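PDB 5JOZ: Non-reducing end alpha-L-arabinofuranosidase BoGH43B from Bacteroides ovatus, which removes terminal non-reducing alpha-L-arabinofuranosyl residues from the branches of xyloglucan, turning S units into X units during degradation of this polysaccharide. Local coordinates for residues D24-V29 and K45-W50; S31-F36 and G74-T79; G177-K182 and H238-Q243; V252-R257 and L266-F271. One frame throughout, in Å; residues are numbered along the deposited sequence.

Contact 1: D24-V29 and K45-W50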
loop_
_atom_site.group_PDB
_atom_site.type_symbol
_atom_site.label_atom_id
_atom_site.label_comp_id
_atom_site.label_asym_id
_atom_site.label_seq_id
_atom_site.Cartn_x
_atom_site.Cartn_y
_atom_site.Cartn_z
ATOM N N ASP A 24 -22.302 10.637 -5.845
ATOM C CA ASP A 24 -21.516 10.385 -7.070
ATOM C C ASP A 24 -20.022 10.089 -6.821
ATOM O O ASP A 24 -19.293 9.760 -7.766
ATOM C CB ASP A 24 -21.641 11.564 -8.055
ATOM C CG ASP A 24 -23.068 11.756 -8.569
ATOM O OD1 ASP A 24 -23.704 10.763 -8.981
ATOM O OD2 ASP A 24 -23.551 12.911 -8.570
ATOM N N ASP A 25 -19.568 10.183 -5.573
ATOM C CA ASP A 25 -18.150 10.023 -5.251
ATOM C C ASP A 25 -17.826 8.672 -4.621
ATOM O O ASP A 25 -18.596 8.161 -3.801
ATOM C CB ASP A 25 -17.725 11.169 -4.347
ATOM C CG ASP A 25 -17.849 12.499 -5.047
ATOM O OD1 ASP A 25 -17.083 12.718 -6.017
ATOM O OD2 ASP A 25 -18.729 13.298 -4.666
ATOM N N PHE A 26 -16.698 8.095 -5.047
ATOM C CA PHE A 26 -16.169 6.845 -4.503
ATOM C C PHE A 26 -14.855 7.116 -3.809
ATOM O O PHE A 26 -14.042 7.865 -4.309
ATOM C CB PHE A 26 -15.944 5.806 -5.599
ATOM C CG PHE A 26 -17.199 5.390 -6.296
ATOM C CD1 PHE A 26 -17.683 6.124 -7.368
ATOM C CD2 PHE A 26 -17.909 4.269 -5.880
ATOM C CE1 PHE A 26 -18.847 5.753 -8.017
ATOM C CE2 PHE A 26 -19.070 3.891 -6.526
ATOM C CZ PHE A 26 -19.540 4.638 -7.597
ATOM N N TYR A 27 -14.656 6.471 -2.665
ATOM C CA TYR A 27 -13.443 6.611 -1.874
ATOM C C TYR A 27 -12.920 5.232 -1.520
ATOM O O TYR A 27 -13.689 4.292 -1.308
ATOM C CB TYR A 27 -13.741 7.422 -0.619
ATOM C CG TYR A 27 -14.237 8.799 -0.957
ATOM C CD1 TYR A 27 -13.352 9.785 -1.382
ATOM C CD2 TYR A 27 -15.583 9.122 -0.878
ATOM C CE1 TYR A 27 -13.798 11.053 -1.719
ATOM C CE2 TYR A 27 -16.037 10.393 -1.201
ATOM C CZ TYR A 27 -15.140 11.350 -1.628
ATOM O OH TYR A 27 -15.566 12.609 -1.961
ATOM N N LEU A 28 -11.604 5.116 -1.453
ATOM C CA LEU A 28 -10.955 3.836 -1.262
ATOM C C LEU A 28 -9.664 3.971 -0.480
ATOM O O LEU A 28 -8.909 4.912 -0.686
ATOM C CB LEU A 28 -10.691 3.203 -2.626
ATOM C CG LEU A 28 -10.178 1.773 -2.724
ATOM C CD1 LEU A 28 -10.634 1.175 -4.057
ATOM C CD2 LEU A 28 -8.664 1.701 -2.614
ATOM N N VAL A 29 -9.420 3.001 0.397
ATOM C CA VAL A 29 -8.208 2.938 1.195
ATOM C C VAL A 29 -7.518 1.619 1.014
ATOM O O VAL A 29 -8.160 0.617 0.771
ATOM C CB VAL A 29 -8.462 3.110 2.713
ATOM C CG1 VAL A 29 -8.694 4.576 3.046
ATOM C CG2 VAL A 29 -9.620 2.233 3.202
ATOM N N LYS A 45 -14.785 8.988 -9.564
ATOM C CA LYS A 45 -16.185 9.121 -10.006
ATOM C C LYS A 45 -16.664 8.003 -10.952
ATOM O O LYS A 45 -17.856 7.931 -11.260
ATOM C CB LYS A 45 -16.400 10.491 -10.668
ATOM C CG LYS A 45 -16.053 11.638 -9.728
ATOM C CD LYS A 45 -16.570 12.987 -10.192
ATOM C CE LYS A 45 -16.600 13.983 -9.037
ATOM N NZ LYS A 45 -17.861 13.892 -8.256
ATOM N N ASP A 46 -15.762 7.125 -11.385
ATOM C CA ASP A 46 -16.111 6.041 -12.321
ATOM C C ASP A 46 -15.609 4.638 -11.924
ATOM O O ASP A 46 -15.696 3.709 -12.735
ATOM C CB ASP A 46 -15.630 6.406 -13.735
ATOM C CG ASP A 46 -14.107 6.646 -13.827
ATOM O OD1 ASP A 46 -13.328 6.188 -12.961
ATOM O OD2 ASP A 46 -13.687 7.305 -14.799
ATOM N N LEU A 47 -15.105 4.491 -10.692
ATOM C CA LEU A 47 -14.451 3.251 -10.172
ATOM C C LEU A 47 -13.137 2.835 -10.838
ATOM O O LEU A 47 -12.481 1.905 -10.358
ATOM C CB LEU A 47 -15.402 2.044 -10.153
ATOM C CG LEU A 47 -16.590 2.066 -9.200
ATOM C CD1 LEU A 47 -17.390 0.797 -9.397
ATOM C CD2 LEU A 47 -16.148 2.174 -7.755
ATOM N N VAL A 48 -12.737 3.533 -11.904
ATOM C CA VAL A 48 -11.630 3.121 -12.753
ATOM C C VAL A 48 -10.434 4.055 -12.601
ATOM O O VAL A 48 -9.311 3.589 -12.441
ATOM C CB VAL A 48 -12.078 3.044 -14.228
ATOM C CG1 VAL A 48 -10.889 2.841 -15.167
ATOM C CG2 VAL A 48 -13.079 1.907 -14.400
ATOM N N HIS A 49 -10.681 5.360 -12.679
ATOM C CA HIS A 49 -9.643 6.364 -12.580
ATOM C C HIS A 49 -9.613 6.936 -11.162
ATOM O O HIS A 49 -10.584 7.522 -10.681
ATOM C CB HIS A 49 -9.890 7.448 -13.615
ATOM C CG HIS A 49 -9.869 6.935 -15.021
ATOM N ND1 HIS A 49 -11.017 6.730 -15.758
ATOM C CD2 HIS A 49 -8.840 6.556 -15.815
ATOM C CE1 HIS A 49 -10.694 6.258 -16.949
ATOM N NE2 HIS A 49 -9.378 6.140 -17.008
ATOM N N TRP A 50 -8.479 6.749 -10.506
ATOM C CA TRP A 50 -8.319 7.067 -9.098
ATOM C C TRP A 50 -7.279 8.157 -8.907
ATOM O O TRP A 50 -6.277 8.197 -9.618
ATOM C CB TRP A 50 -7.947 5.796 -8.329
ATOM C CG TRP A 50 -9.089 4.802 -8.322
ATOM C CD1 TRP A 50 -9.332 3.831 -9.242
ATOM C CD2 TRP A 50 -10.150 4.725 -7.368
ATOM N NE1 TRP A 50 -10.478 3.141 -8.916
ATOM C CE2 TRP A 50 -11.001 3.676 -7.770
ATOM C CE3 TRP A 50 -10.461 5.442 -6.204
ATOM C CZ2 TRP A 50 -12.141 3.321 -7.051
ATOM C CZ3 TRP A 50 -11.595 5.084 -5.477
ATOM C CH2 TRP A 50 -12.421 4.036 -5.906
#
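Leu47 lays its CD2 methyl over one face of the Phe26 ring, and Leu28 does the same to Trp50 with its CD1. Both CH-pi contacts lie in one blade of the five-bladed beta-propeller of GH43 enzymes, where strand 25-29 meets the loop between strands 40-44 and 51-55. Leu47 CD2 sits 3.7 Å from the Phe26 ring centroid, offset toward the rim on the CD2-CE2 side. Leu28 has CG anti to its backbone N (chi1 -172°), which carries CD1 over the six-membered ring of Trp50, 4.2 Å from its centroid, while Leu28 CB meets Trp50 CZ3 at 3.5 Å. The two side chains cross nearly at right angles, and the broad indole also reaches Phe26 CB with CH2, so large apolar side chains suit the space between strand and loop. Toward the surface, Asp25 and Lys45 run side by side, and a salt bridge of 2.6 Å joins Asp25 OD1 to Lys45 NZ; His43 also binds OD1. Asp46 OD1 accepts from Val48 N, an Asx turn, and from His49 N, which extends it to an Asx motif. Its other oxygen, Asp46 OD2, takes an almost straight bond (178°) from His49 ND1, 2.9 Å away and in the imidazole plane.

Contact 2: S31-F36 and G74-T79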
loop_
_atom_site.group_PDB
_atom_site.type_symbol
_atom_site.label_atom_id
_atom_site.label_comp_id
_atom_site.label_asym_id
_atom_site.label_seq_id
_atom_site.Cartn_x
_atom_site.Cartn_y
_atom_site.Cartn_z
ATOM N N SER A 31 -3.949 -0.752 2.702
ATOM C CA SER A 31 -3.029 -0.931 3.820
ATOM C C SER A 31 -1.574 -0.492 3.518
ATOM O O SER A 31 -1.080 -0.603 2.391
ATOM C CB SER A 31 -3.075 -2.382 4.320
ATOM O OG SER A 31 -2.839 -3.317 3.283
ATOM N N THR A 32 -0.901 -0.012 4.554
ATOM C CA THR A 32 0.419 0.618 4.440
ATOM C C THR A 32 1.538 0.033 5.312
ATOM O O THR A 32 2.708 0.275 5.036
ATOM C CB THR A 32 0.305 2.123 4.742
ATOM O OG1 THR A 32 -0.608 2.337 5.833
ATOM C CG2 THR A 32 -0.232 2.840 3.563
ATOM N N PHE A 33 1.202 -0.718 6.358
ATOM C CA PHE A 33 2.208 -1.386 7.187
ATOM C C PHE A 33 3.155 -0.349 7.835
ATOM O O PHE A 33 2.666 0.579 8.497
ATOM C CB PHE A 33 2.862 -2.513 6.371
ATOM C CG PHE A 33 1.862 -3.536 5.923
ATOM C CD1 PHE A 33 1.454 -4.542 6.786
ATOM C CD2 PHE A 33 1.234 -3.427 4.700
ATOM C CE1 PHE A 33 0.474 -5.455 6.412
ATOM C CE2 PHE A 33 0.257 -4.334 4.320
ATOM C CZ PHE A 33 -0.123 -5.350 5.177
ATOM N N GLU A 34 4.462 -0.438 7.625
ATOM C CA GLU A 34 5.397 0.482 8.298
ATOM C C GLU A 34 5.489 1.878 7.659
ATOM O O GLU A 34 6.260 2.712 8.153
ATOM C CB GLU A 34 6.814 -0.125 8.394
ATOM C CG GLU A 34 7.664 -0.027 7.124
ATOM C CD GLU A 34 7.502 -1.193 6.167
ATOM O OE1 GLU A 34 6.458 -1.900 6.235
ATOM O OE2 GLU A 34 8.434 -1.411 5.349
ATOM N N TYR A 35 4.748 2.129 6.569
ATOM C CA TYR A 35 4.918 3.372 5.799
ATOM C C TYR A 35 4.029 4.509 6.265
ATOM O O TYR A 35 2.869 4.279 6.618
ATOM C CB TYR A 35 4.711 3.111 4.312
ATOM C CG TYR A 35 5.814 2.264 3.722
ATOM C CD1 TYR A 35 7.096 2.788 3.521
ATOM C CD2 TYR A 35 5.583 0.943 3.365
ATOM C CE1 TYR A 35 8.117 2.013 2.978
ATOM C CE2 TYR A 35 6.590 0.164 2.809
ATOM C CZ TYR A 35 7.860 0.699 2.628
ATOM O OH TYR A 35 8.849 -0.096 2.097
ATOM N N PHE A 36 4.587 5.731 6.257
ATOM C CA PHE A 36 3.906 6.948 6.731
ATOM C C PHE A 36 3.913 7.993 5.622
ATOM O O PHE A 36 4.912 8.115 4.923
ATOM C CB PHE A 36 4.625 7.517 7.960
ATOM C CG PHE A 36 3.941 8.708 8.581
ATOM C CD1 PHE A 36 2.971 8.536 9.559
ATOM C CD2 PHE A 36 4.277 10.004 8.203
ATOM C CE1 PHE A 36 2.345 9.634 10.133
ATOM C CE2 PHE A 36 3.659 11.110 8.780
ATOM C CZ PHE A 36 2.692 10.924 9.747
ATOM N N GLY A 74 2.944 -2.450 11.680
ATOM C CA GLY A 74 2.198 -1.252 11.311
ATOM C C GLY A 74 0.758 -1.487 10.881
ATOM O O GLY A 74 0.065 -2.334 11.437
ATOM N N GLN A 75 0.304 -0.726 9.884
ATOM C CA GLN A 75 -1.104 -0.731 9.479
ATOM C C GLN A 75 -1.493 -1.896 8.563
ATOM O O GLN A 75 -0.940 -2.042 7.471
ATOM C CB GLN A 75 -1.452 0.600 8.813
ATOM C CG GLN A 75 -1.308 1.801 9.723
ATOM C CD GLN A 75 -2.166 1.710 10.989
ATOM O OE1 GLN A 75 -3.155 0.992 11.020
ATOM N NE2 GLN A 75 -1.788 2.449 12.030
ATOM N N TYR A 76 -2.441 -2.710 9.034
ATOM C CA TYR A 76 -2.978 -3.879 8.326
ATOM C C TYR A 76 -4.289 -3.447 7.657
ATOM O O TYR A 76 -4.547 -2.250 7.546
ATOM C CB TYR A 76 -3.188 -5.051 9.301
ATOM C CG TYR A 76 -1.992 -5.928 9.503
ATOM C CD1 TYR A 76 -0.780 -5.380 9.914
ATOM C CD2 TYR A 76 -2.067 -7.313 9.311
ATOM C CE1 TYR A 76 0.342 -6.175 10.119
ATOM C CE2 TYR A 76 -0.948 -8.127 9.519
ATOM C CZ TYR A 76 0.259 -7.545 9.923
ATOM O OH TYR A 76 1.391 -8.295 10.135
ATOM N N ALA A 77 -5.089 -4.391 7.169
ATOM C CA ALA A 77 -6.301 -4.070 6.393
ATOM C C ALA A 77 -7.223 -3.061 7.067
ATOM O O ALA A 77 -7.674 -3.301 8.182
ATOM C CB ALA A 77 -7.084 -5.333 6.092
ATOM N N PRO A 78 -7.483 -1.920 6.404
ATOM C CA PRO A 78 -8.454 -0.954 6.869
ATOM C C PRO A 78 -9.821 -1.198 6.248
ATOM O O PRO A 78 -9.911 -1.762 5.148
ATOM C CB PRO A 78 -7.902 0.345 6.328
ATOM C CG PRO A 78 -7.381 -0.060 4.980
ATOM C CD PRO A 78 -6.885 -1.470 5.135
ATOM N N THR A 79 -10.870 -0.759 6.929
ATOM C CA THR A 79 -12.197 -0.694 6.326
ATOM C C THR A 79 -12.654 0.778 6.355
ATOM O O THR A 79 -12.445 1.460 7.356
ATOM C CB THR A 79 -13.168 -1.660 7.042
ATOM O OG1 THR A 79 -12.698 -3.002 6.871
ATOM C CG2 THR A 79 -14.575 -1.549 6.497
#
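The Phe33 ring carries the carbonyl O of Gln75 over the centre of one face, 3.4 Å above its plane, and turns its CE1 edge toward the face of Tyr76. This second pair is T-shaped, with centroids 5.1 Å apart and planes at 61°; Tyr76 is held at its far end by a bond from OH to Thr72 O. An alanine in place of Phe33 would probably leave the Tyr76 face without its edge partner and open a gap above the Gln75 carbonyl. The backbones form a single antiparallel bridge, Phe33 N to Gln75 O at 2.8 Å and Gln75 N to Phe33 O at 3.0 Å. Gly74 fits because a CB there would collide with Phe33 O, which its CA instead meets at 3.4 Å in a CA-H...O contact. Small Ser31 lets its CB rest 3.5 Å from Tyr76 O while OG bonds Asp16, the inferred proton acceptor. A type II' turn, Thr32 to Tyr35, thus docks on the start of the next propeller blade, beside the GH43 active site.

Contact 3: G177-K182 and H238-Q243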
loop_
_atom_site.group_PDB
_atom_site.type_symbol
_atom_site.label_atom_id
_atom_site.label_comp_id
_atom_site.label_asym_id
_atom_site.label_seq_id
_atom_site.Cartn_x
_atom_site.Cartn_y
_atom_site.Cartn_z
ATOM N N GLY A 177 -10.576 -10.943 6.446
ATOM C CA GLY A 177 -11.291 -9.925 5.697
ATOM C C GLY A 177 -12.805 -9.954 5.640
ATOM O O GLY A 177 -13.367 -9.710 4.566
ATOM N N PRO A 178 -13.480 -10.214 6.786
ATOM C CA PRO A 178 -14.938 -10.298 6.743
ATOM C C PRO A 178 -15.592 -8.932 6.645
ATOM O O PRO A 178 -15.184 -8.007 7.350
ATOM C CB PRO A 178 -15.286 -10.953 8.077
ATOM C CG PRO A 178 -14.220 -10.475 8.993
ATOM C CD PRO A 178 -12.976 -10.466 8.150
ATOM N N HIS A 179 -16.579 -8.805 5.763
ATOM C CA HIS A 179 -17.424 -7.615 5.706
ATOM C C HIS A 179 -18.868 -8.025 5.894
ATOM O O HIS A 179 -19.260 -9.124 5.506
ATOM C CB HIS A 179 -17.272 -6.874 4.379
ATOM C CG HIS A 179 -15.892 -6.365 4.148
ATOM N ND1 HIS A 179 -15.265 -5.492 5.013
ATOM C CD2 HIS A 179 -15.002 -6.633 3.167
ATOM C CE1 HIS A 179 -14.054 -5.227 4.554
ATOM N NE2 HIS A 179 -13.869 -5.908 3.439
ATOM N N PHE A 180 -19.639 -7.095 6.447
ATOM C CA PHE A 180 -21.008 -7.300 6.828
ATOM C C PHE A 180 -21.882 -6.431 5.920
ATOM O O PHE A 180 -21.648 -5.232 5.816
ATOM C CB PHE A 180 -21.156 -6.885 8.302
ATOM C CG PHE A 180 -22.434 -7.338 8.944
ATOM C CD1 PHE A 180 -22.767 -8.680 8.979
ATOM C CD2 PHE A 180 -23.299 -6.419 9.529
ATOM C CE1 PHE A 180 -23.944 -9.101 9.570
ATOM C CE2 PHE A 180 -24.476 -6.832 10.122
ATOM C CZ PHE A 180 -24.799 -8.180 10.140
ATOM N N TYR A 181 -22.864 -7.033 5.248
ATOM C CA TYR A 181 -23.808 -6.278 4.412
ATOM C C TYR A 181 -25.245 -6.709 4.677
ATOM O O TYR A 181 -25.513 -7.887 4.914
ATOM C CB TYR A 181 -23.509 -6.453 2.920
ATOM C CG TYR A 181 -22.065 -6.257 2.526
ATOM C CD1 TYR A 181 -21.468 -5.008 2.599
ATOM C CD2 TYR A 181 -21.297 -7.329 2.084
ATOM C CE1 TYR A 181 -20.141 -4.825 2.240
ATOM C CE2 TYR A 181 -19.976 -7.163 1.716
ATOM C CZ TYR A 181 -19.398 -5.907 1.793
ATOM O OH TYR A 181 -18.086 -5.748 1.418
ATOM N N LYS A 182 -26.165 -5.750 4.644
ATOM C CA LYS A 182 -27.591 -6.046 4.711
ATOM C C LYS A 182 -28.097 -5.765 3.328
ATOM O O LYS A 182 -28.243 -4.604 2.958
ATOM C CB LYS A 182 -28.300 -5.170 5.750
ATOM C CG LYS A 182 -29.827 -5.217 5.728
ATOM C CD LYS A 182 -30.381 -6.630 5.871
ATOM C CE LYS A 182 -31.890 -6.633 6.064
ATOM N NZ LYS A 182 -32.307 -5.845 7.260
ATOM N N HIS A 238 -9.727 -10.860 -0.673
ATOM C CA HIS A 238 -9.942 -9.692 0.194
ATOM C C HIS A 238 -10.739 -8.582 -0.507
ATOM O O HIS A 238 -10.282 -7.440 -0.649
ATOM C CB HIS A 238 -8.621 -9.148 0.763
ATOM C CG HIS A 238 -8.782 -8.428 2.069
ATOM N ND1 HIS A 238 -8.156 -8.836 3.228
ATOM C CD2 HIS A 238 -9.527 -7.348 2.409
ATOM C CE1 HIS A 238 -8.490 -8.026 4.218
ATOM N NE2 HIS A 238 -9.327 -7.120 3.748
ATOM N N ALA A 239 -11.936 -8.945 -0.944
ATOM C CA ALA A 239 -12.829 -8.040 -1.639
ATOM C C ALA A 239 -13.703 -7.189 -0.700
ATOM O O ALA A 239 -13.863 -7.510 0.476
ATOM C CB ALA A 239 -13.716 -8.824 -2.590
ATOM N N ASP A 240 -14.233 -6.098 -1.261
ATOM C CA ASP A 240 -15.237 -5.252 -0.640
ATOM C C ASP A 240 -16.251 -4.853 -1.719
ATOM O O ASP A 240 -15.862 -4.502 -2.825
ATOM C CB ASP A 240 -14.587 -4.005 -0.013
ATOM C CG ASP A 240 -15.510 -3.285 0.993
ATOM O OD1 ASP A 240 -16.635 -3.758 1.268
ATOM O OD2 ASP A 240 -15.109 -2.221 1.517
ATOM N N LEU A 241 -17.539 -4.925 -1.403
ATOM C CA LEU A 241 -18.597 -4.643 -2.382
ATOM C C LEU A 241 -18.980 -3.163 -2.385
ATOM O O LEU A 241 -18.776 -2.466 -1.412
ATOM C CB LEU A 241 -19.836 -5.508 -2.109
ATOM C CG LEU A 241 -19.684 -7.034 -2.145
ATOM C CD1 LEU A 241 -21.038 -7.699 -1.993
ATOM C CD2 LEU A 241 -19.023 -7.552 -3.413
ATOM N N VAL A 242 -19.516 -2.692 -3.502
ATOM C CA VAL A 242 -20.104 -1.346 -3.604
ATOM C C VAL A 242 -21.258 -1.396 -4.591
ATOM O O VAL A 242 -21.164 -2.064 -5.624
ATOM C CB VAL A 242 -19.077 -0.286 -4.080
ATOM C CG1 VAL A 242 -18.404 -0.683 -5.398
ATOM C CG2 VAL A 242 -19.723 1.084 -4.209
ATOM N N GLN A 243 -22.339 -0.693 -4.285
ATOM C CA GLN A 243 -23.492 -0.657 -5.174
ATOM C C GLN A 243 -23.620 0.739 -5.784
ATOM O O GLN A 243 -23.472 1.740 -5.087
ATOM C CB GLN A 243 -24.776 -1.036 -4.426
ATOM C CG GLN A 243 -25.941 -1.308 -5.369
ATOM C CD GLN A 243 -27.290 -1.515 -4.675
ATOM O OE1 GLN A 243 -27.546 -0.981 -3.604
ATOM N NE2 GLN A 243 -28.170 -2.282 -5.316
#
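Tyr181 OH donates a very short hydrogen bond, 2.5 Å, to Asp240 OD1, with ring and carboxylate nearly coplanar at 23°. The same oxygen lies over one face of the His179 imidazole, whose plane is turned only 19° from the carboxylate; Gly177 O lies over the opposite face and Ala239 O at the CD2 edge, 3.1 Å from that carbon. Leu241 CG packs on Tyr181 CE2 at 3.9 Å. Gly177 brings its CA over the His238 ring, 4.0 Å from the centroid, where a CB would be tight against CE1. A phenylalanine in place of Tyr181 would lose the hydroxyl and probably leave the Asp240 carboxylate less firmly fixed against His179. In the second shell, Asp240 OD2 is gripped by Arg81, Ser18 and Ile19 N, and Ser128 binds His179 ND1. Asp126, inferred to tune the catalytic Glu, accepts from Gly177 N. Strands 177-182 and 238-243 run almost parallel (14°), their axes 7.3 Å apart, meeting through side chains as the first strands of two consecutive propeller blades.

Contact 4: V252-R257 and L266-F271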
loop_
_atom_site.group_PDB
_atom_site.type_symbol
_atom_site.label_atom_id
_atom_site.label_comp_id
_atom_site.label_asym_id
_atom_site.label_seq_id
_atom_site.Cartn_x
_atom_site.Cartn_y
_atom_site.Cartn_z
ATOM N N VAL A 252 -14.194 -4.460 -5.318
ATOM C CA VAL A 252 -12.750 -4.269 -5.365
ATOM C C VAL A 252 -12.136 -5.388 -4.541
ATOM O O VAL A 252 -12.774 -5.908 -3.632
ATOM C CB VAL A 252 -12.289 -2.874 -4.899
ATOM C CG1 VAL A 252 -12.832 -1.819 -5.849
ATOM C CG2 VAL A 252 -12.698 -2.597 -3.440
ATOM N N CYS A 253 -10.925 -5.784 -4.910
ATOM C CA CYS A 253 -10.182 -6.836 -4.219
ATOM C C CYS A 253 -8.701 -6.669 -4.533
ATOM O O CYS A 253 -8.330 -5.867 -5.409
ATOM C CB CYS A 253 -10.634 -8.210 -4.692
ATOM S SG CYS A 253 -10.048 -8.603 -6.360
ATOM N N LEU A 254 -7.872 -7.433 -3.826
ATOM C CA LEU A 254 -6.438 -7.416 -4.033
ATOM C C LEU A 254 -6.027 -8.596 -4.882
ATOM O O LEU A 254 -6.751 -9.572 -4.992
ATOM C CB LEU A 254 -5.672 -7.444 -2.700
ATOM C CG LEU A 254 -5.644 -8.688 -1.792
ATOM C CD1 LEU A 254 -4.867 -9.874 -2.359
ATOM C CD2 LEU A 254 -5.093 -8.297 -0.432
ATOM N N GLY A 255 -4.840 -8.496 -5.459
ATOM C CA GLY A 255 -4.227 -9.595 -6.195
ATOM C C GLY A 255 -2.769 -9.296 -6.482
ATOM O O GLY A 255 -2.256 -8.220 -6.129
ATOM N N ILE A 256 -2.106 -10.235 -7.148
ATOM C CA ILE A 256 -0.716 -10.041 -7.572
ATOM C C ILE A 256 -0.597 -10.262 -9.071
ATOM O O ILE A 256 -1.440 -10.945 -9.657
ATOM C CB ILE A 256 0.257 -10.950 -6.793
ATOM C CG1 ILE A 256 -0.117 -12.431 -6.958
ATOM C CG2 ILE A 256 0.261 -10.556 -5.316
ATOM C CD1 ILE A 256 0.926 -13.397 -6.436
ATOM N N ARG A 257 0.429 -9.651 -9.671
ATOM C CA ARG A 257 0.781 -9.831 -11.087
ATOM C C ARG A 257 2.148 -10.476 -11.107
ATOM O O ARG A 257 3.142 -9.761 -11.037
ATOM C CB ARG A 257 0.886 -8.492 -11.808
ATOM C CG ARG A 257 -0.433 -7.790 -12.104
ATOM C CD ARG A 257 -0.240 -6.277 -12.055
ATOM N NE ARG A 257 -0.036 -5.633 -13.336
ATOM C CZ ARG A 257 0.435 -4.398 -13.513
ATOM N NH1 ARG A 257 0.786 -3.620 -12.496
ATOM N NH2 ARG A 257 0.570 -3.935 -14.750
ATOM N N LEU A 266 6.094 -5.867 -7.090
ATOM C CA LEU A 266 5.350 -4.618 -6.966
ATOM C C LEU A 266 4.401 -4.601 -5.766
ATOM O O LEU A 266 3.965 -3.527 -5.356
ATOM C CB LEU A 266 4.547 -4.322 -8.233
ATOM C CG LEU A 266 5.268 -4.295 -9.587
ATOM C CD1 LEU A 266 4.323 -3.747 -10.648
ATOM C CD2 LEU A 266 6.555 -3.484 -9.547
ATOM N N GLY A 267 4.076 -5.772 -5.216
ATOM C CA GLY A 267 3.182 -5.871 -4.065
ATOM C C GLY A 267 1.786 -6.297 -4.486
ATOM O O GLY A 267 1.531 -6.577 -5.663
ATOM N N ARG A 268 0.879 -6.370 -3.524
ATOM C CA ARG A 268 -0.497 -6.688 -3.842
ATOM C C ARG A 268 -1.179 -5.374 -4.302
ATOM O O ARG A 268 -1.069 -4.327 -3.664
ATOM C CB ARG A 268 -1.190 -7.378 -2.661
ATOM C CG ARG A 268 -0.547 -8.721 -2.274
ATOM C CD ARG A 268 -0.991 -9.213 -0.897
ATOM N NE ARG A 268 -0.556 -8.307 0.188
ATOM C CZ ARG A 268 -1.157 -8.162 1.374
ATOM N NH1 ARG A 268 -2.246 -8.858 1.706
ATOM N NH2 ARG A 268 -0.663 -7.296 2.249
ATOM N N GLU A 269 -1.825 -5.450 -5.457
ATOM C CA GLU A 269 -2.449 -4.314 -6.118
ATOM C C GLU A 269 -3.976 -4.450 -6.034
ATOM O O GLU A 269 -4.483 -5.481 -5.596
ATOM C CB GLU A 269 -1.951 -4.275 -7.568
ATOM C CG GLU A 269 -0.445 -4.061 -7.622
ATOM C CD GLU A 269 0.169 -4.238 -8.998
ATOM O OE1 GLU A 269 0.290 -5.396 -9.448
ATOM O OE2 GLU A 269 0.578 -3.219 -9.605
ATOM N N THR A 270 -4.691 -3.413 -6.471
ATOM C CA THR A 270 -6.137 -3.332 -6.351
ATOM C C THR A 270 -6.817 -3.539 -7.696
ATOM O O THR A 270 -6.460 -2.916 -8.678
ATOM C CB THR A 270 -6.556 -1.980 -5.757
ATOM O OG1 THR A 270 -6.078 -1.889 -4.414
ATOM C CG2 THR A 270 -8.075 -1.817 -5.739
ATOM N N PHE A 271 -7.841 -4.385 -7.692
ATOM C CA PHE A 271 -8.550 -4.823 -8.881
ATOM C C PHE A 271 -10.033 -4.478 -8.756
ATOM O O PHE A 271 -10.534 -4.199 -7.659
ATOM C CB PHE A 271 -8.382 -6.337 -9.056
ATOM C CG PHE A 271 -6.965 -6.764 -9.346
ATOM C CD1 PHE A 271 -6.021 -6.832 -8.332
ATOM C CD2 PHE A 271 -6.575 -7.089 -10.642
ATOM C CE1 PHE A 271 -4.714 -7.212 -8.598
ATOM C CE2 PHE A 271 -5.275 -7.471 -10.920
ATOM C CZ PHE A 271 -4.338 -7.538 -9.895
HETATM O O HOH W 1 1.831 -7.415 -8.301
HETATM O O HOH W 2 4.358 -7.839 -9.009
#
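Phe271 reaches across the hairpin and lies along Gly255. Its CB is 3.9 Å from Cys253 SG; CG, placed anti to the carbonyl carbon (chi1 -66°), turns the ring along the neighbouring strand, where CD1 meets Gly255 N at 3.5 Å and CE1 meets Gly255 CA at 3.4 Å. At the tip, CZ approaches Gly255 C. Glycine suits position 255 because a CB would run into CE1. The backbones pair antiparallel through Cys253 with Phe271 and Gly255 with Glu269, two hydrogen-bonded pairs that flank the non-hydrogen-bonded pair of Leu254 with Thr270. Just past the last bridge, Arg257 turns back to Glu269: a salt bridge of 2.9 Å joins Arg257 NH1 to Glu269 OE2, which Gly12 N also binds. One water accepts from Arg257 N and donates to Gly267 O and Glu269 OE1, bridging the two chains where direct backbone pairing has stopped. Close to Glu176, the inferred proton donor, Arg268 stretches its aliphatic CG past Ile256 CG2 at 3.6 Å and brings NH1 to 3.6 Å from Leu254 CD2, while NH2 bonds Phe476 O. The whole is a beta hairpin of the two middle strands of a four-stranded propeller blade, with Leu254 packing beside Asp16 of the GH43 active site.

Overall arrangement
All four contacts belong to the propeller, but their chemistry follows their place. Contact 1 is only partly buried: apolar inside, it ends in a salt bridge toward the surface. Contacts 2, 3 and 4 are buried. Contact 4 is a backbone ladder within one blade, whereas contact 3 joins two blades without such a ladder, mainly through side chains, and contact 2 lies between these extremes, with one bridge and an aromatic pair. Contact 3 reaches the sheet of contact 4 through strand 234-243, which lies beside 249-256. Contact 2 reaches contact 3 through Ala77 and His238, contact 4 through Phe33 and Arg268, and contact 1 through Val29 and Pro78. Contacts 2, 3 and 4 each bring a residue close to Asp16.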